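Local coordinates for protein Pex (Synechococcus elongatus PCC 7942, PDB 2E1N) that modifies the cyanobacterial circadian clock as a period extender, and probably binds DNA as a winged-helix protein of the PadR-like family, at residues V36-A41 / T59-Y64; G86-V91 / P97-Q102. All blocks are in the same frame, centred on the assembly; numbering follows the deposited sequence.

Interaction 1 (V36-A41 / T59-Y64)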
loop_
_atom_site.group_PDB
_atom_site.type_symbol
_atom_site.label_atom_id
_atom_site.label_comp_id
_atom_site.label_asym_id
_atom_site.label_seq_id
_atom_site.Cartn_x
_atom_site.Cartn_y
_atom_site.Cartn_z
ATOM N N VAL B 36 6.732 -11.937 -7.917
ATOM C CA VAL B 36 6.618 -13.150 -8.717
ATOM C C VAL B 36 5.571 -12.988 -9.825
ATOM O O VAL B 36 5.811 -13.337 -10.982
ATOM C CB VAL B 36 6.341 -14.393 -7.833
ATOM C CG1 VAL B 36 5.883 -15.597 -8.775
ATOM C CG2 VAL B 36 7.519 -14.737 -7.038
ATOM N N CYS B 37 4.401 -12.435 -9.489
ATOM C CA CYS B 37 3.326 -12.268 -10.493
ATOM C C CYS B 37 3.655 -11.207 -11.541
ATOM O O CYS B 37 3.378 -11.396 -12.735
ATOM C CB CYS B 37 2.034 -11.955 -9.779
ATOM S SG CYS B 37 1.609 -13.319 -8.653
ATOM N N TYR B 38 4.245 -10.089 -11.106
ATOM C CA TYR B 38 4.714 -9.046 -12.048
ATOM C C TYR B 38 5.765 -9.605 -13.034
ATOM O O TYR B 38 5.682 -9.441 -14.247
ATOM C CB TYR B 38 5.295 -7.840 -11.276
ATOM C CG TYR B 38 6.176 -6.965 -12.168
ATOM C CD1 TYR B 38 5.630 -6.247 -13.238
ATOM C CD2 TYR B 38 7.533 -6.879 -11.950
ATOM C CE1 TYR B 38 6.461 -5.489 -14.088
ATOM C CE2 TYR B 38 8.351 -6.108 -12.783
ATOM C CZ TYR B 38 7.791 -5.452 -13.868
ATOM O OH TYR B 38 8.545 -4.700 -14.729
ATOM N N VAL B 39 6.778 -10.271 -12.508
ATOM C CA VAL B 39 7.809 -10.814 -13.379
ATOM C C VAL B 39 7.195 -11.751 -14.389
ATOM O O VAL B 39 7.475 -11.658 -15.587
ATOM C CB VAL B 39 8.899 -11.500 -12.550
ATOM C CG1 VAL B 39 9.857 -12.293 -13.423
ATOM C CG2 VAL B 39 9.649 -10.433 -11.688
ATOM N N LEU B 40 6.308 -12.628 -13.953
ATOM C CA LEU B 40 5.664 -13.531 -14.888
ATOM C C LEU B 40 4.793 -12.845 -15.933
ATOM O O LEU B 40 4.799 -13.250 -17.103
ATOM C CB LEU B 40 4.909 -14.627 -14.135
ATOM C CG LEU B 40 5.814 -15.667 -13.425
ATOM C CD1 LEU B 40 4.928 -16.685 -12.688
ATOM C CD2 LEU B 40 6.849 -16.390 -14.372
ATOM N N ALA B 41 4.101 -11.776 -15.529
ATOM C CA ALA B 41 3.326 -10.937 -16.471
ATOM C C ALA B 41 4.230 -10.393 -17.597
ATOM O O ALA B 41 3.811 -10.395 -18.766
ATOM C CB ALA B 41 2.615 -9.806 -15.724
ATOM N N THR B 59 8.612 2.703 -14.915
ATOM C CA THR B 59 8.230 3.519 -16.081
ATOM C C THR B 59 6.738 3.309 -16.429
ATOM O O THR B 59 6.032 4.253 -16.749
ATOM C CB THR B 59 9.090 3.208 -17.277
ATOM O OG1 THR B 59 8.907 1.850 -17.593
ATOM C CG2 THR B 59 10.566 3.438 -17.003
ATOM N N HIS B 60 6.253 2.074 -16.318
ATOM C CA HIS B 60 4.868 1.754 -16.727
ATOM C C HIS B 60 3.877 1.837 -15.590
ATOM O O HIS B 60 2.726 2.251 -15.804
ATOM C CB HIS B 60 4.823 0.412 -17.492
ATOM C CG HIS B 60 5.427 0.506 -18.855
ATOM N ND1 HIS B 60 4.702 0.305 -20.013
ATOM C CD2 HIS B 60 6.677 0.854 -19.250
ATOM C CE1 HIS B 60 5.492 0.496 -21.060
ATOM N NE2 HIS B 60 6.691 0.843 -20.625
ATOM N N TRP B 61 4.307 1.506 -14.373
ATOM C CA TRP B 61 3.449 1.580 -13.195
ATOM C C TRP B 61 4.174 2.343 -12.054
ATOM O O TRP B 61 4.648 1.731 -11.117
ATOM C CB TRP B 61 3.081 0.181 -12.680
ATOM C CG TRP B 61 2.339 -0.650 -13.639
ATOM C CD1 TRP B 61 0.973 -0.716 -13.780
ATOM C CD2 TRP B 61 2.885 -1.558 -14.577
ATOM N NE1 TRP B 61 0.649 -1.607 -14.774
ATOM C CE2 TRP B 61 1.801 -2.140 -15.279
ATOM C CE3 TRP B 61 4.177 -1.909 -14.931
ATOM C CZ2 TRP B 61 1.987 -3.060 -16.292
ATOM C CZ3 TRP B 61 4.364 -2.852 -15.942
ATOM C CH2 TRP B 61 3.285 -3.415 -16.600
ATOM N N PRO B 62 4.254 3.674 -12.157
ATOM C CA PRO B 62 5.027 4.502 -11.219
ATOM C C PRO B 62 4.573 4.519 -9.774
ATOM O O PRO B 62 5.271 5.087 -8.938
ATOM C CB PRO B 62 4.984 5.896 -11.826
ATOM C CG PRO B 62 4.095 5.839 -13.010
ATOM C CD PRO B 62 3.669 4.441 -13.267
ATOM N N ASN B 63 3.430 3.920 -9.456
ATOM C CA ASN B 63 3.045 3.789 -8.079
ATOM C C ASN B 63 3.834 2.695 -7.367
ATOM O O ASN B 63 3.643 2.529 -6.170
ATOM C CB ASN B 63 1.553 3.432 -7.933
ATOM C CG ASN B 63 0.626 4.544 -8.378
ATOM O OD1 ASN B 63 0.880 5.724 -8.145
ATOM N ND2 ASN B 63 -0.472 4.161 -9.026
ATOM N N TYR B 64 4.626 1.911 -8.123
ATOM C CA TYR B 64 5.377 0.782 -7.573
ATOM C C TYR B 64 6.846 0.873 -7.864
ATOM O O TYR B 64 7.251 1.505 -8.856
ATOM C CB TYR B 64 4.882 -0.535 -8.196
ATOM C CG TYR B 64 3.439 -0.717 -7.874
ATOM C CD1 TYR B 64 3.043 -1.031 -6.581
ATOM C CD2 TYR B 64 2.473 -0.492 -8.829
ATOM C CE1 TYR B 64 1.675 -1.168 -6.253
ATOM C CE2 TYR B 64 1.104 -0.597 -8.508
ATOM C CZ TYR B 64 0.726 -0.932 -7.221
ATOM O OH TYR B 64 -0.624 -1.050 -6.911
#
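Tyr38, on helix 32-43, and Trp61, the first residue to leave helical geometry after helix 50-60, have CA atoms 10.8 Å apart, so the two backbones stay well separated and long aromatic side chains span the gap. The contact buries 62 Å² in all, shared almost equally between the two residues. CE1, on the edge of the Tyr38 ring, comes within 3.8 Å of Trp61 CZ3 on the six-membered ring of the indole. CZ3 lies near the plane of the tyrosine ring. The ring planes stand at 79°, with the centroids 6.0 Å apart, and the rings approach obliquely. The tyrosine has CG anti to its backbone nitrogen (chi1 162°), which carries the ring out from the helix toward Trp61. Its hydroxyl is hydrogen-bonded to the carbonyl of Leu53, about two turns back from the end of helix 50-60. The phenol is thus held at its far end, while its edge meets the indole. The chain turns sharply after the tryptophan. Residues 61-64 form a type I beta turn, closed by Tyr64 N to Trp61 O at 3.0 Å. The CB of His60 covers part of one indole face, and the CB of Trp61 lies in plane at the edge of the Tyr64 ring. The contact therefore ties helix 32-43 to the end of helix 50-60 and the turn leading into strand 64-65. This is plain apolar packing within what is probably the winged-helix domain of the PadR-like family, with no ligand involved. Helix 110-123 packs against both segments: Trp118 meets the Tyr38 ring, Leu122 touches Trp61 and Tyr121 touches Tyr64. On helix 32-43, Val36 and Leu40 pack on helix 68-80, while Cys37 meets Phe22 of the second subunit.

Interaction 2 (G86-V91 / P97-Q102). With SO4 (sulfate ion), chain D.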
loop_
_atom_site.group_PDB
_atom_site.type_symbol
_atom_site.label_atom_id
_atom_site.label_comp_id
_atom_site.label_asym_id
_atom_site.label_seq_id
_atom_site.Cartn_x
_atom_site.Cartn_y
_atom_site.Cartn_z
ATOM N N GLY B 86 17.075 -19.326 -17.177
ATOM C CA GLY B 86 17.983 -18.280 -17.504
ATOM C C GLY B 86 18.909 -18.687 -18.614
ATOM O O GLY B 86 19.051 -19.863 -18.942
ATOM N N TYR B 87 19.495 -17.670 -19.227
ATOM C CA TYR B 87 20.533 -17.852 -20.225
ATOM C C TYR B 87 21.403 -16.628 -20.246
ATOM O O TYR B 87 20.992 -15.574 -19.829
ATOM C CB TYR B 87 19.966 -18.115 -21.619
ATOM C CG TYR B 87 19.120 -17.052 -22.261
ATOM C CD1 TYR B 87 19.685 -16.129 -23.153
ATOM C CD2 TYR B 87 17.748 -17.009 -22.069
ATOM C CE1 TYR B 87 18.907 -15.199 -23.766
ATOM C CE2 TYR B 87 16.955 -16.047 -22.695
ATOM C CZ TYR B 87 17.544 -15.160 -23.549
ATOM O OH TYR B 87 16.770 -14.211 -24.181
ATOM N N TRP B 88 22.618 -16.792 -20.736
ATOM C CA TRP B 88 23.573 -15.694 -20.744
ATOM C C TRP B 88 23.547 -15.046 -22.106
ATOM O O TRP B 88 23.544 -15.736 -23.143
ATOM C CB TRP B 88 24.995 -16.198 -20.475
ATOM C CG TRP B 88 25.254 -16.595 -19.091
ATOM C CD1 TRP B 88 25.472 -17.875 -18.642
ATOM C CD2 TRP B 88 25.307 -15.748 -17.942
ATOM N NE1 TRP B 88 25.665 -17.856 -17.274
ATOM C CE2 TRP B 88 25.583 -16.563 -16.830
ATOM C CE3 TRP B 88 25.177 -14.365 -17.747
ATOM C CZ2 TRP B 88 25.720 -16.044 -15.545
ATOM C CZ3 TRP B 88 25.291 -13.853 -16.469
ATOM C CH2 TRP B 88 25.543 -14.690 -15.385
ATOM N N LYS B 89 23.610 -13.713 -22.121
ATOM C CA LYS B 89 23.587 -12.991 -23.365
ATOM C C LYS B 89 24.737 -11.979 -23.437
ATOM O O LYS B 89 25.049 -11.316 -22.462
ATOM C CB LYS B 89 22.263 -12.262 -23.532
ATOM C CG LYS B 89 22.213 -11.389 -24.785
ATOM C CD LYS B 89 20.869 -10.695 -24.978
ATOM C CE LYS B 89 19.911 -11.524 -25.847
ATOM N NZ LYS B 89 20.048 -11.186 -27.321
ATOM N N LYS B 90 25.340 -11.884 -24.618
ATOM C CA LYS B 90 26.407 -10.913 -24.892
ATOM C C LYS B 90 25.812 -9.522 -25.099
ATOM O O LYS B 90 24.944 -9.354 -25.945
ATOM C CB LYS B 90 27.165 -11.372 -26.155
ATOM C CG LYS B 90 28.094 -10.355 -26.782
ATOM C CD LYS B 90 29.088 -9.773 -25.776
ATOM C CE LYS B 90 29.828 -8.615 -26.385
ATOM N NZ LYS B 90 30.692 -7.972 -25.365
ATOM N N VAL B 91 26.258 -8.540 -24.314
ATOM C CA VAL B 91 25.902 -7.138 -24.513
ATOM C C VAL B 91 27.007 -6.397 -25.298
ATOM O O VAL B 91 28.155 -6.380 -24.877
ATOM C CB VAL B 91 25.753 -6.402 -23.164
ATOM C CG1 VAL B 91 25.384 -4.941 -23.380
ATOM C CG2 VAL B 91 24.723 -7.112 -22.272
ATOM N N PRO B 97 28.699 -10.411 -19.066
ATOM C CA PRO B 97 27.513 -10.932 -19.747
ATOM C C PRO B 97 26.271 -10.616 -18.948
ATOM O O PRO B 97 26.353 -10.273 -17.759
ATOM C CB PRO B 97 27.766 -12.437 -19.827
ATOM C CG PRO B 97 28.665 -12.736 -18.680
ATOM C CD PRO B 97 29.408 -11.452 -18.306
ATOM N N ARG B 98 25.128 -10.720 -19.620
ATOM C CA ARG B 98 23.830 -10.320 -19.066
ATOM C C ARG B 98 23.011 -11.587 -18.855
ATOM O O ARG B 98 22.886 -12.396 -19.744
ATOM C CB ARG B 98 23.138 -9.383 -20.053
ATOM C CG ARG B 98 21.776 -8.883 -19.641
ATOM C CD ARG B 98 21.810 -7.368 -19.632
ATOM N NE ARG B 98 21.274 -6.853 -20.855
ATOM C CZ ARG B 98 21.417 -5.625 -21.308
ATOM N NH1 ARG B 98 22.114 -4.693 -20.660
ATOM N NH2 ARG B 98 20.829 -5.342 -22.447
ATOM N N ARG B 99 22.455 -11.757 -17.666
ATOM C CA ARG B 99 21.606 -12.913 -17.409
ATOM C C ARG B 99 20.215 -12.512 -17.856
ATOM O O ARG B 99 19.611 -11.584 -17.257
ATOM C CB ARG B 99 21.614 -13.269 -15.929
ATOM C CG ARG B 99 20.958 -14.587 -15.581
ATOM C CD ARG B 99 21.719 -15.704 -16.192
ATOM N NE ARG B 99 21.261 -17.028 -15.780
ATOM C CZ ARG B 99 21.641 -18.152 -16.369
ATOM N NH1 ARG B 99 22.399 -18.132 -17.457
ATOM N NH2 ARG B 99 21.179 -19.311 -15.923
ATOM N N MET B 100 19.728 -13.196 -18.885
ATOM C CA MET B 100 18.357 -13.093 -19.355
ATOM C C MET B 100 17.482 -14.200 -18.746
ATOM O O MET B 100 17.965 -15.291 -18.436
ATOM C CB MET B 100 18.305 -13.250 -20.873
ATOM C CG MET B 100 19.105 -12.228 -21.655
ATOM S SD MET B 100 18.501 -10.536 -21.504
ATOM C CE MET B 100 16.863 -10.668 -22.233
ATOM N N TYR B 101 16.178 -13.934 -18.688
ATOM C CA TYR B 101 15.205 -14.863 -18.131
ATOM C C TYR B 101 14.054 -15.047 -19.123
ATOM O O TYR B 101 13.675 -14.102 -19.874
ATOM C CB TYR B 101 14.680 -14.375 -16.777
ATOM C CG TYR B 101 15.748 -14.265 -15.760
ATOM C CD1 TYR B 101 16.201 -15.391 -15.049
ATOM C CD2 TYR B 101 16.329 -13.070 -15.512
ATOM C CE1 TYR B 101 17.207 -15.272 -14.121
ATOM C CE2 TYR B 101 17.337 -12.947 -14.583
ATOM C CZ TYR B 101 17.783 -14.057 -13.914
ATOM O OH TYR B 101 18.784 -13.898 -12.967
ATOM N N GLN B 102 13.553 -16.277 -19.180
ATOM C CA GLN B 102 12.425 -16.603 -20.048
ATOM C C GLN B 102 11.540 -17.659 -19.401
ATOM O O GLN B 102 11.968 -18.363 -18.497
ATOM C CB GLN B 102 12.927 -17.061 -21.435
ATOM C CG GLN B 102 13.566 -18.437 -21.410
ATOM C CD GLN B 102 14.325 -18.817 -22.711
ATOM O OE1 GLN B 102 13.884 -18.525 -23.817
ATOM N NE2 GLN B 102 15.411 -19.503 -22.550
HETATM S S SO4 D . 22.797 -5.816 -16.673
HETATM O O1 SO4 D . 23.675 -5.475 -15.572
HETATM O O2 SO4 D . 23.420 -6.916 -17.372
HETATM O O3 SO4 D . 21.462 -6.196 -16.236
HETATM O O4 SO4 D . 22.709 -4.680 -17.576
#
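Trp88 lies with one face of its indole against the side chain of Arg99, its partner in a non-hydrogen-bonded antiparallel pair. Arg99 CD sits almost exactly over the six-membered ring, 3.8 Å from its centroid. Further along, the guanidinium makes a cation-pi contact with the five-membered ring, with CZ 4.3 Å from its centroid. The two planes are 46° apart, so the groups are tilted rather than stacked flat. The Arg99 chain bends at chi2 (65°), which brings the guanidinium back over the backbone of Gly86 and Tyr87. The next pair, Tyr87 with Met100, uses the other face of the sheet. Met100 CB sits over the phenol ring, 3.5 Å from its centroid, as a CH-pi contact. The hydroxyl of Tyr87 is hydrogen-bonded to Asp47. With an alanine in place of Tyr87, Met100 CB is likely to lose the ring it lies over, and Asp47 the hydroxyl it bonds. Lys89 N donates to Arg98 O at 2.8 Å, and Arg98 N returns a bond to Lys89 O; Tyr87 and Met100 are joined by a matching pair. These strands form a beta hairpin, as in the wing of winged-helix proteins. Near its turn, Val91 CG2 covers one face of the Arg98 guanidinium, and Arg98 NH1 donates to sulfate O4 at 3.1 Å. Arg94, Arg96 and Thr51 also bind this sulfate. The sulfate probably comes from the crystallisation liquor, but three arginines gathered round it are consistent with a surface that could meet the phosphates of DNA.

Overall arrangement
Interaction 1 lies near the middle of the chain, about 5 Å from its centre, and is partly buried. Interaction 2 is a surface contact about 16 Å out. They share no helix or strand: the first joins helix 32-43 to the end of helix 50-60, the second pairs strands 84-89 and 98-103. Their centres are 20 Å apart and they do not touch. Helix 68-80 lies between them in sequence and meets residues of both, packing on Val36 and Leu40 in one and on Tyr101 in the other. The chemistry follows position. The inner contact rests on aromatic carbon alone. The outer one adds backbone pairing, arginines and a bound anion.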